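Local atomic coordinates of halohydrin epoxidase A (Corynebacterium sp., PDB entry 4Z9F), a protein that probably converts vicinal halohydrins into epoxides with release of hydrogen halide, as a lyase built on the short-chain dehydrogenase/reductase fold. Residues Thr7-Ala13 / Val77-Tyr81; Val29-Phe35 / Thr51-Gln57; Tyr81-Asn87 / Pro183-Pro187; Phe131-Gly137 / Arg151-Leu157. The protein carries 1 engineered substitution. All coordinates share one frame; numbering follows the deposited sequence.

Contact 1: residues Thr7-Ala13 / Val77-Tyr81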
# COMPACT_ATOMS: atom_id res chain seq x y z
N THR C 7 -7.48 -24.07 12.90
CA THR C 7 -8.47 -24.61 11.98
C THR C 7 -7.76 -25.28 10.80
O THR C 7 -6.57 -25.07 10.55
CB THR C 7 -9.40 -23.51 11.49
OG1 THR C 7 -8.63 -22.50 10.83
CG2 THR C 7 -10.13 -22.88 12.66
N HIS C 8 -8.52 -26.11 10.09
CA HIS C 8 -8.04 -26.85 8.91
C HIS C 8 -6.63 -27.40 9.14
O HIS C 8 -5.70 -27.19 8.36
CB HIS C 8 -8.09 -25.95 7.67
CG HIS C 8 -9.47 -25.50 7.32
ND1 HIS C 8 -10.40 -26.33 6.74
CD2 HIS C 8 -10.07 -24.29 7.46
CE1 HIS C 8 -11.52 -25.65 6.53
NE2 HIS C 8 -11.34 -24.41 6.96
N ALA C 9 -6.49 -28.15 10.25
CA ALA C 9 -5.18 -28.49 10.79
C ALA C 9 -4.34 -29.35 9.86
O ALA C 9 -3.12 -29.43 10.05
CB ALA C 9 -5.34 -29.20 12.14
N ARG C 10 -4.93 -30.00 8.87
CA ARG C 10 -4.17 -30.87 7.99
C ARG C 10 -3.76 -30.19 6.69
O ARG C 10 -3.17 -30.84 5.82
CB ARG C 10 -4.98 -32.14 7.69
CG ARG C 10 -5.33 -32.89 8.97
CD ARG C 10 -6.26 -34.04 8.71
NE ARG C 10 -5.57 -35.18 8.13
CZ ARG C 10 -6.12 -36.38 7.97
NH1 ARG C 10 -7.37 -36.58 8.35
NH2 ARG C 10 -5.42 -37.37 7.43
N HIS C 11 -4.03 -28.89 6.56
CA HIS C 11 -3.89 -28.21 5.28
C HIS C 11 -3.14 -26.90 5.46
O HIS C 11 -3.00 -26.40 6.58
CB HIS C 11 -5.27 -27.96 4.66
CG HIS C 11 -6.06 -29.21 4.44
ND1 HIS C 11 -5.91 -29.99 3.31
CD2 HIS C 11 -6.98 -29.83 5.21
CE1 HIS C 11 -6.72 -31.03 3.39
NE2 HIS C 11 -7.38 -30.96 4.53
N PHE C 12 -2.65 -26.37 4.33
CA PHE C 12 -2.04 -25.04 4.29
C PHE C 12 -0.99 -24.87 5.40
O PHE C 12 -0.02 -25.63 5.47
CB PHE C 12 -3.16 -23.99 4.40
CG PHE C 12 -2.82 -22.64 3.79
CD1 PHE C 12 -1.71 -22.47 2.98
CD2 PHE C 12 -3.63 -21.55 4.04
CE1 PHE C 12 -1.42 -21.23 2.42
CE2 PHE C 12 -3.35 -20.31 3.49
CZ PHE C 12 -2.23 -20.15 2.68
N ALA C 13 -1.18 -23.89 6.27
CA ALA C 13 -0.24 -23.67 7.36
C ALA C 13 -0.57 -24.48 8.61
O ALA C 13 0.13 -24.33 9.62
CB ALA C 13 -0.20 -22.17 7.72
N VAL C 77 -5.27 -19.75 15.52
CA VAL C 77 -4.73 -19.69 14.17
C VAL C 77 -5.88 -20.00 13.23
O VAL C 77 -6.33 -21.15 13.12
CB VAL C 77 -3.57 -20.67 13.96
CG1 VAL C 77 -3.14 -20.63 12.49
CG2 VAL C 77 -2.41 -20.33 14.85
N SER C 78 -6.38 -18.96 12.56
CA SER C 78 -7.48 -19.11 11.61
C SER C 78 -6.85 -19.44 10.26
O SER C 78 -6.55 -18.56 9.46
CB SER C 78 -8.32 -17.85 11.54
OG SER C 78 -9.45 -18.06 10.71
N ASN C 79 -6.65 -20.73 10.02
CA ASN C 79 -5.90 -21.23 8.87
C ASN C 79 -6.90 -21.60 7.77
O ASN C 79 -7.21 -22.76 7.52
CB ASN C 79 -5.02 -22.39 9.31
CG ASN C 79 -4.40 -23.13 8.16
OD1 ASN C 79 -3.60 -22.58 7.39
ND2 ASN C 79 -4.73 -24.41 8.05
N ASP C 80 -7.41 -20.57 7.10
CA ASP C 80 -8.46 -20.78 6.12
C ASP C 80 -7.86 -21.14 4.76
O ASP C 80 -6.79 -20.64 4.40
CB ASP C 80 -9.34 -19.54 6.03
CG ASP C 80 -9.92 -19.16 7.39
OD1 ASP C 80 -10.86 -19.85 7.83
OD2 ASP C 80 -9.42 -18.20 8.02
N TYR C 81 -8.54 -22.02 4.04
CA TYR C 81 -8.08 -22.51 2.75
C TYR C 81 -9.28 -23.07 2.01
O TYR C 81 -10.33 -23.32 2.60
CB TYR C 81 -6.98 -23.57 2.91
CG TYR C 81 -7.50 -24.98 2.78
CD1 TYR C 81 -7.23 -25.74 1.64
CD2 TYR C 81 -8.28 -25.56 3.78
CE1 TYR C 81 -7.71 -27.04 1.51
CE2 TYR C 81 -8.76 -26.85 3.65
CZ TYR C 81 -8.47 -27.58 2.52
OH TYR C 81 -8.95 -28.86 2.40
O HOH W 1 -10.40 -20.55 10.29
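N79 reaches into the loop T7-A13 and spends both ends of its side-chain amide on backbone atoms there. With CG anti to the backbone nitrogen (chi1 169°), its ND2 donates to T7 O at 3.2 Å and to H11 O at 3.0 Å. T7 O lies in the amide plane, whereas ND2 sits well above the carbonyl plane of H11. From the other branch, OD1 of N79 accepts from A13 N at 3.0 Å. Three bonds thus fix the rotation of a buried amide and tie together the chain before, at the end of and beyond the type I turn H8-H11. T7 completes this tight side: its N donates to V77 O at 3.1 Å, and its OG1 accepts from N79 N at 2.8 Å. A water joins the same hydroxyl to S78 OG and D80 OD1. In the Rossmann-like sheet of this family, strands 3-6 and 73-79 are neighbours, and the loop leaving the first is where dehydrogenase relatives carry their glycine-rich nucleotide-binding motif; here histidines and F12 occupy it. The F12 ring turns an edge to D80 O, with CD2 of F12 3.3 Å from that oxygen. On the partly exposed side, ring packing replaces directed bonds: H8 and H11 cluster round Y81. H11 lies over one face of Y81 in an offset stack, planes 12° apart, with H11 CB above the centre of the tyrosine ring and Y81 OH above the centre of the imidazole. Toward H8, Y81 instead presents an edge, meeting the imidazole face at 78° in an offset edge-to-face pair.

Contact 2: residues Val29-Phe35 / Thr51-Gln57. Engineered in segment 29-35: S34 (natural residue Thr).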
# COMPACT_ATOMS: atom_id res chain seq x y z
N VAL C 29 -5.64 -27.60 20.20
CA VAL C 29 -6.95 -28.12 19.83
C VAL C 29 -7.19 -27.83 18.35
O VAL C 29 -7.07 -26.68 17.90
CB VAL C 29 -8.04 -27.47 20.69
CG1 VAL C 29 -9.39 -27.98 20.30
CG2 VAL C 29 -7.77 -27.72 22.16
N CYS C 30 -7.55 -28.86 17.58
CA CYS C 30 -7.50 -28.82 16.12
C CYS C 30 -8.86 -29.07 15.49
O CYS C 30 -9.59 -29.98 15.90
CB CYS C 30 -6.50 -29.86 15.59
SG CYS C 30 -4.82 -29.54 16.11
N HIS C 31 -9.18 -28.28 14.47
CA HIS C 31 -10.34 -28.48 13.63
C HIS C 31 -9.87 -28.96 12.26
O HIS C 31 -8.79 -28.58 11.79
CB HIS C 31 -11.17 -27.20 13.50
CG HIS C 31 -11.93 -27.07 12.21
ND1 HIS C 31 -11.35 -26.61 11.04
CD2 HIS C 31 -13.23 -27.32 11.91
CE1 HIS C 31 -12.26 -26.59 10.08
NE2 HIS C 31 -13.41 -27.01 10.58
N ASP C 32 -10.69 -29.81 11.63
CA ASP C 32 -10.45 -30.22 10.26
C ASP C 32 -11.74 -30.83 9.72
O ASP C 32 -12.53 -31.39 10.49
CB ASP C 32 -9.28 -31.21 10.15
CG ASP C 32 -8.81 -31.40 8.72
OD1 ASP C 32 -9.08 -32.48 8.13
OD2 ASP C 32 -8.16 -30.47 8.16
N ALA C 33 -11.95 -30.70 8.41
CA ALA C 33 -13.14 -31.28 7.81
C ALA C 33 -13.18 -32.79 8.00
O ALA C 33 -14.26 -33.38 8.14
CB ALA C 33 -13.21 -30.94 6.32
N SER C 34 -12.01 -33.43 8.02
CA SER C 34 -11.96 -34.89 8.12
C SER C 34 -12.31 -35.37 9.52
O SER C 34 -12.57 -36.57 9.70
CB SER C 34 -10.58 -35.39 7.74
OG SER C 34 -9.62 -35.03 8.72
N PHE C 35 -12.32 -34.48 10.50
CA PHE C 35 -12.60 -34.88 11.87
C PHE C 35 -14.08 -35.13 12.11
O PHE C 35 -14.46 -35.46 13.24
CB PHE C 35 -12.08 -33.82 12.84
CG PHE C 35 -10.57 -33.71 12.88
CD1 PHE C 35 -9.96 -32.70 13.61
CD2 PHE C 35 -9.77 -34.60 12.18
CE1 PHE C 35 -8.57 -32.59 13.65
CE2 PHE C 35 -8.39 -34.49 12.22
CZ PHE C 35 -7.79 -33.48 12.95
N THR C 51 -2.24 -33.08 20.99
CA THR C 51 -3.33 -32.37 20.36
C THR C 51 -4.69 -32.98 20.72
O THR C 51 -4.79 -34.13 21.17
CB THR C 51 -3.18 -32.35 18.84
OG1 THR C 51 -3.42 -33.67 18.33
CG2 THR C 51 -1.78 -31.88 18.43
N VAL C 52 -5.73 -32.18 20.52
CA VAL C 52 -7.12 -32.61 20.63
C VAL C 52 -7.77 -32.38 19.28
O VAL C 52 -7.64 -31.29 18.70
CB VAL C 52 -7.86 -31.85 21.74
CG1 VAL C 52 -9.36 -32.06 21.62
CG2 VAL C 52 -7.35 -32.25 23.11
N ALA C 53 -8.46 -33.39 18.76
CA ALA C 53 -9.19 -33.28 17.50
C ALA C 53 -10.66 -33.02 17.80
O ALA C 53 -11.34 -33.87 18.39
CB ALA C 53 -9.04 -34.55 16.66
N LEU C 54 -11.14 -31.85 17.39
CA LEU C 54 -12.54 -31.48 17.56
C LEU C 54 -13.41 -32.16 16.52
O LEU C 54 -13.01 -32.32 15.37
CB LEU C 54 -12.73 -29.97 17.43
CG LEU C 54 -12.05 -29.07 18.44
CD1 LEU C 54 -12.33 -27.61 18.07
CD2 LEU C 54 -12.55 -29.41 19.84
N ALA C 55 -14.63 -32.51 16.92
CA ALA C 55 -15.61 -32.98 15.95
C ALA C 55 -16.34 -31.83 15.28
O ALA C 55 -16.81 -31.99 14.14
CB ALA C 55 -16.61 -33.91 16.63
N GLU C 56 -16.44 -30.67 15.93
CA GLU C 56 -17.30 -29.60 15.44
C GLU C 56 -16.79 -29.07 14.11
O GLU C 56 -15.59 -28.88 13.91
CB GLU C 56 -17.38 -28.46 16.46
CG GLU C 56 -18.36 -28.76 17.61
CD GLU C 56 -17.79 -29.74 18.65
OE1 GLU C 56 -18.52 -30.05 19.63
OE2 GLU C 56 -16.62 -30.17 18.47
N GLN C 57 -17.74 -28.82 13.20
CA GLN C 57 -17.44 -28.33 11.86
C GLN C 57 -17.92 -26.91 11.62
O GLN C 57 -17.49 -26.28 10.66
CB GLN C 57 -18.06 -29.25 10.80
CG GLN C 57 -17.48 -30.65 10.80
CD GLN C 57 -15.99 -30.62 10.54
OE1 GLN C 57 -15.54 -30.05 9.55
NE2 GLN C 57 -15.22 -31.20 11.45
O HOH W 2 -15.68 -27.12 9.12
O HOH W 3 -13.21 -30.29 13.37
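V29-C30 and V52-A53 pair as parallel strands, through main-chain bonds from C30 N to V52 O (2.7 Å) and from L54 N to C30 O (2.8 Å). Helix 38-47 links the two strands in a beta-alpha-beta unit, and strand 52-53 is the outermost on this side of the chain's Rossmann-like sheet. Apolar contacts lie on both faces. V29 and V52 stand side by side on one; there V29 CG1 also presses on L54, 3.4 Å from its CG, tighter than usual for two carbons. On the face of C30 and A53, the F35 ring is sandwiched between A53 CB, a CH-pi contact 3.9 Å from the ring centroid, and D32 CB over its opposite face. The polar contacts gather farther along. Q57, bent at chi2 (-59°), brings NE2 back to D32 O at 2.9 Å and to A55 O within its own segment. F35 N reaches D32 O from the other face of that carbonyl. One water bridges H31 NE2 to Q57 O and OE1, while H31 ND1 is taken by H8 N. Beyond the short ladder, then, the polar links between the segments come from one side-chain amide and water, alongside the packing of F35.

Contact 3: residues Tyr81-Asn87 / Pro183-Pro187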
# COMPACT_ATOMS: atom_id res chain seq x y z
N TYR C 81 -8.54 -22.02 4.04
CA TYR C 81 -8.08 -22.51 2.75
C TYR C 81 -9.28 -23.07 2.01
O TYR C 81 -10.33 -23.32 2.60
CB TYR C 81 -6.98 -23.57 2.91
CG TYR C 81 -7.50 -24.98 2.78
CD1 TYR C 81 -7.23 -25.74 1.64
CD2 TYR C 81 -8.28 -25.56 3.78
CE1 TYR C 81 -7.71 -27.04 1.51
CE2 TYR C 81 -8.76 -26.85 3.65
CZ TYR C 81 -8.47 -27.58 2.52
OH TYR C 81 -8.95 -28.86 2.40
N ILE C 82 -9.14 -23.21 0.70
CA ILE C 82 -10.17 -23.86 -0.10
C ILE C 82 -9.46 -24.93 -0.93
O ILE C 82 -8.30 -24.73 -1.31
CB ILE C 82 -10.97 -22.85 -0.94
CG1 ILE C 82 -12.21 -23.51 -1.57
CG2 ILE C 82 -10.09 -22.17 -2.00
CD1 ILE C 82 -13.25 -22.53 -2.08
N PRO C 83 -10.07 -26.09 -1.16
CA PRO C 83 -9.38 -27.14 -1.93
C PRO C 83 -9.04 -26.67 -3.33
O PRO C 83 -9.88 -26.10 -4.04
CB PRO C 83 -10.40 -28.29 -1.94
CG PRO C 83 -11.16 -28.12 -0.65
CD PRO C 83 -11.29 -26.61 -0.50
N ARG C 84 -7.79 -26.87 -3.72
CA ARG C 84 -7.35 -26.64 -5.08
C ARG C 84 -8.22 -27.42 -6.05
O ARG C 84 -8.80 -28.44 -5.68
CB ARG C 84 -5.90 -27.06 -5.25
CG ARG C 84 -4.98 -26.36 -4.32
CD ARG C 84 -3.57 -26.86 -4.52
NE ARG C 84 -3.07 -26.58 -5.86
CZ ARG C 84 -1.82 -26.85 -6.25
NH1 ARG C 84 -0.97 -27.42 -5.41
NH2 ARG C 84 -1.42 -26.57 -7.49
N PRO C 85 -8.31 -26.95 -7.31
CA PRO C 85 -7.66 -25.74 -7.81
C PRO C 85 -8.55 -24.52 -7.70
O PRO C 85 -8.44 -23.62 -8.54
CB PRO C 85 -7.40 -26.10 -9.28
CG PRO C 85 -8.63 -26.90 -9.65
CD PRO C 85 -9.03 -27.67 -8.38
N MET C 86 -9.42 -24.48 -6.69
CA MET C 86 -10.41 -23.41 -6.63
C MET C 86 -9.76 -22.05 -6.43
O MET C 86 -10.33 -21.03 -6.82
CB MET C 86 -11.44 -23.70 -5.53
CG MET C 86 -12.30 -24.92 -5.80
SD MET C 86 -13.75 -25.05 -4.71
CE MET C 86 -14.86 -23.84 -5.44
N ASN C 87 -8.57 -22.01 -5.83
CA ASN C 87 -7.85 -20.74 -5.73
C ASN C 87 -7.60 -20.11 -7.09
O ASN C 87 -7.47 -18.89 -7.19
CB ASN C 87 -6.53 -20.94 -4.99
CG ASN C 87 -5.53 -21.78 -5.78
OD1 ASN C 87 -5.86 -22.84 -6.30
ND2 ASN C 87 -4.29 -21.29 -5.87
N PRO C 183 1.58 -28.48 2.46
CA PRO C 183 0.92 -29.55 1.69
C PRO C 183 -0.13 -29.08 0.71
O PRO C 183 -0.47 -29.83 -0.21
CB PRO C 183 0.29 -30.42 2.79
CG PRO C 183 0.02 -29.46 3.89
CD PRO C 183 1.24 -28.56 3.90
N THR C 184 -0.66 -27.86 0.86
CA THR C 184 -1.67 -27.41 -0.08
C THR C 184 -1.05 -26.88 -1.36
O THR C 184 -1.33 -27.39 -2.45
CB THR C 184 -2.56 -26.35 0.57
OG1 THR C 184 -3.22 -26.92 1.70
CG2 THR C 184 -3.61 -25.89 -0.43
N TYR C 185 -0.16 -25.88 -1.26
CA TYR C 185 0.28 -25.17 -2.46
C TYR C 185 1.68 -25.54 -2.92
O TYR C 185 1.96 -25.42 -4.12
CB TYR C 185 0.20 -23.67 -2.23
CG TYR C 185 -1.22 -23.17 -2.16
CD1 TYR C 185 -2.07 -23.29 -3.25
CD2 TYR C 185 -1.72 -22.59 -1.00
CE1 TYR C 185 -3.38 -22.84 -3.19
CE2 TYR C 185 -3.03 -22.14 -0.93
CZ TYR C 185 -3.85 -22.26 -2.03
OH TYR C 185 -5.16 -21.81 -1.99
N PHE C 186 2.58 -25.95 -2.03
CA PHE C 186 3.96 -26.27 -2.39
C PHE C 186 4.43 -27.48 -1.58
O PHE C 186 5.31 -27.37 -0.73
CB PHE C 186 4.89 -25.08 -2.15
CG PHE C 186 4.60 -23.90 -3.03
CD1 PHE C 186 5.09 -23.85 -4.33
CD2 PHE C 186 3.83 -22.84 -2.57
CE1 PHE C 186 4.81 -22.76 -5.16
CE2 PHE C 186 3.56 -21.74 -3.40
CZ PHE C 186 4.05 -21.71 -4.69
N PRO C 187 3.84 -28.65 -1.82
CA PRO C 187 4.29 -29.84 -1.09
C PRO C 187 5.74 -30.16 -1.44
O PRO C 187 6.24 -29.78 -2.51
CB PRO C 187 3.32 -30.93 -1.56
CG PRO C 187 2.83 -30.47 -2.89
CD PRO C 187 2.79 -28.96 -2.80
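R84 and N87 meet T184 and Y185 in a side-chain contact between two loops, partly buried and with a single hydrogen bond across it. The loops follow strands 73-79 and 170-177 of the Rossmann-like fold, the end of the sheet around which relatives of this family build their active site, and P187 occupies the N-cap position of helix 188-193. The bond runs from R84 NH1 to T184 O, 3.0 Å long and with the donor in the carbonyl plane. R84 CD lies 3.1 Å from T184 O, and a bend at chi3 (63°) then turns the guanidinium so that NH1 reaches the same oxygen. Past the bond, Y185 CD1 comes over one face of the guanidinium, but the two planes stand 37° apart and do not stack. T184 CG2 sits above the centre of the following Y185 ring and also touches Y81 CD1 at 4.2 Å, while the threonine hydroxyl is bonded to F12 N in the loop after strand 3-6. The Y185 ring is held there too, meeting F12 edge-to-face. N87 comes at Y185 from the opposite direction, its amide inclined at 51° to the ring: OD1 lies at the ring edge near its plane, ND2 of N87 is 3.2 Å from Y185 CE1, and CB of N87 approaches Y185 OH to 3.4 Å.

Contact 4: residues Phe131-Gly137 / Arg151-Leu157; sequences FITSSVG and RAATVAL
R151 extends from helix 147-165 along the chain that leaves strand 127-132, joining the first two elements of a beta-alpha-beta unit in the Rossmann-like fold. Its CB lies 4.0 Å from G137 CA. CG meets the next side chains, with S134 CB 3.8 Å from R151 CG and V136 CG2 a little farther away. A bend at chi2 (-67°) then lays the rest of the arginine against T133: CD of R151 is 3.7 Å from T133 C, NE runs on beside T133 O, and the guanidinium covers that oxygen with its face, T133 O standing over the centre of the group, 3.4 Å from R151 CZ. At the tip, NH2 passes I132 O at too poor an angle to bond and donates instead to D80 O, while NH1 is bonded to Y147 OH. S134, Y147 and R151 are thus placed as in the Ser-Tyr-Arg catalytic triad of halohydrin dehalogenases, so R151 probably positions the tyrosine. S134 OG itself accepts from V136 N in an ST turn. One helical turn on, methyl groups do most of the touching: V155 CG2 lies 3.6 Å from T133 OG1, whose hydroxyl is bonded to I175 O, and F131 CD2 lies 3.8 Å from T154 CG2. The helix is enclosed further by a second subunit, whose A156 and A152 pack on A152 and A156 respectively. A water bridges the two segments, donating to G137 O at 3.2 Å and to A152 O at 2.8 Å.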
# COMPACT_ATOMS: atom_id res chain seq x y z
N PHE C 131 -4.57 -14.83 11.34
CA PHE C 131 -5.28 -15.26 10.15
C PHE C 131 -4.25 -15.63 9.08
O PHE C 131 -3.39 -14.81 8.73
CB PHE C 131 -6.22 -14.17 9.65
CG PHE C 131 -7.39 -13.93 10.55
CD1 PHE C 131 -7.26 -13.13 11.69
CD2 PHE C 131 -8.63 -14.48 10.26
CE1 PHE C 131 -8.36 -12.90 12.52
CE2 PHE C 131 -9.73 -14.26 11.10
CZ PHE C 131 -9.59 -13.47 12.23
N ILE C 132 -4.32 -16.86 8.58
CA ILE C 132 -3.49 -17.25 7.45
C ILE C 132 -4.26 -16.92 6.18
O ILE C 132 -5.34 -17.47 5.94
CB ILE C 132 -3.12 -18.74 7.50
CG1 ILE C 132 -2.70 -19.16 8.91
CG2 ILE C 132 -2.01 -19.04 6.47
CD1 ILE C 132 -1.37 -18.61 9.42
N THR C 133 -3.72 -16.00 5.39
CA THR C 133 -4.41 -15.52 4.20
C THR C 133 -3.57 -15.90 2.99
O THR C 133 -3.36 -17.09 2.72
CB THR C 133 -4.68 -14.01 4.31
OG1 THR C 133 -3.45 -13.28 4.35
CG2 THR C 133 -5.46 -13.72 5.61
N SER C 134 -3.05 -14.91 2.28
CA SER C 134 -2.28 -15.20 1.07
C SER C 134 -1.57 -13.92 0.66
O SER C 134 -1.98 -12.82 1.04
CB SER C 134 -3.18 -15.67 -0.06
OG SER C 134 -2.42 -15.80 -1.25
N SER C 135 -0.50 -14.07 -0.13
CA SER C 135 0.13 -12.87 -0.67
C SER C 135 -0.87 -12.04 -1.46
O SER C 135 -0.78 -10.81 -1.48
CB SER C 135 1.32 -13.25 -1.56
OG SER C 135 0.88 -13.90 -2.74
N VAL C 136 -1.86 -12.69 -2.10
CA VAL C 136 -2.84 -11.94 -2.88
C VAL C 136 -3.83 -11.20 -2.00
O VAL C 136 -4.69 -10.48 -2.51
CB VAL C 136 -3.63 -12.82 -3.88
CG1 VAL C 136 -2.68 -13.41 -4.91
CG2 VAL C 136 -4.43 -13.92 -3.16
N GLY C 137 -3.74 -11.35 -0.68
CA GLY C 137 -4.47 -10.44 0.18
C GLY C 137 -3.99 -9.01 0.09
O GLY C 137 -4.71 -8.09 0.52
N ARG C 151 -9.43 -13.30 -0.03
CA ARG C 151 -8.30 -13.11 0.89
C ARG C 151 -8.18 -11.65 1.32
O ARG C 151 -7.91 -11.36 2.49
CB ARG C 151 -7.00 -13.57 0.24
CG ARG C 151 -6.90 -15.07 -0.02
CD ARG C 151 -6.86 -15.87 1.28
NE ARG C 151 -6.45 -17.26 1.04
CZ ARG C 151 -6.44 -18.20 1.97
NH1 ARG C 151 -6.06 -19.43 1.66
NH2 ARG C 151 -6.84 -17.92 3.20
N ALA C 152 -8.34 -10.71 0.38
CA ALA C 152 -8.19 -9.30 0.74
C ALA C 152 -9.25 -8.87 1.75
O ALA C 152 -8.98 -8.02 2.61
CB ALA C 152 -8.25 -8.41 -0.50
N ALA C 153 -10.46 -9.41 1.65
CA ALA C 153 -11.48 -9.09 2.64
C ALA C 153 -11.01 -9.45 4.04
O ALA C 153 -11.19 -8.68 4.99
CB ALA C 153 -12.80 -9.79 2.31
N THR C 154 -10.37 -10.61 4.19
CA THR C 154 -9.95 -11.07 5.51
C THR C 154 -8.70 -10.33 6.01
O THR C 154 -8.53 -10.14 7.21
CB THR C 154 -9.74 -12.58 5.48
OG1 THR C 154 -10.97 -13.20 5.13
CG2 THR C 154 -9.29 -13.10 6.81
N VAL C 155 -7.84 -9.87 5.10
CA VAL C 155 -6.78 -8.99 5.56
C VAL C 155 -7.37 -7.69 6.08
O VAL C 155 -6.94 -7.17 7.11
CB VAL C 155 -5.77 -8.75 4.42
CG1 VAL C 155 -4.69 -7.76 4.87
CG2 VAL C 155 -5.13 -10.07 3.98
N ALA C 156 -8.35 -7.14 5.36
CA ALA C 156 -9.01 -5.91 5.78
C ALA C 156 -9.79 -6.11 7.07
O ALA C 156 -9.93 -5.17 7.87
CB ALA C 156 -9.94 -5.41 4.67
N LEU C 157 -10.31 -7.31 7.29
CA LEU C 157 -10.96 -7.60 8.57
C LEU C 157 -9.96 -7.49 9.72
O LEU C 157 -10.24 -6.87 10.75
CB LEU C 157 -11.59 -8.99 8.53
CG LEU C 157 -12.09 -9.59 9.86
CD1 LEU C 157 -13.41 -8.95 10.25
CD2 LEU C 157 -12.23 -11.09 9.70
O HOH W 4 -6.88 -6.24 1.97

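From the N terminus, the loop after strand 3-6 opens contact 1, which closes only when the chain returns along strand 73-79. Contact 2, nested inside it, closes a loop through helix 38-47 and adds strands 27-30 and 52-53 to one side of the sheet; R10 and the engineered S34 link the two. At Y81, shared with contact 1, the chain opens contact 3, closed about a hundred residues later by 183-187. Contact 4, nested within this second loop, closes a short one into helix 147-165, seating it beside strand 127-132. The loops of contacts 1 and 3 follow in series, and none crosses. Contact 1 ties them together: S78 pairs with I132, D80 bonds R151, and F12 bonds T184.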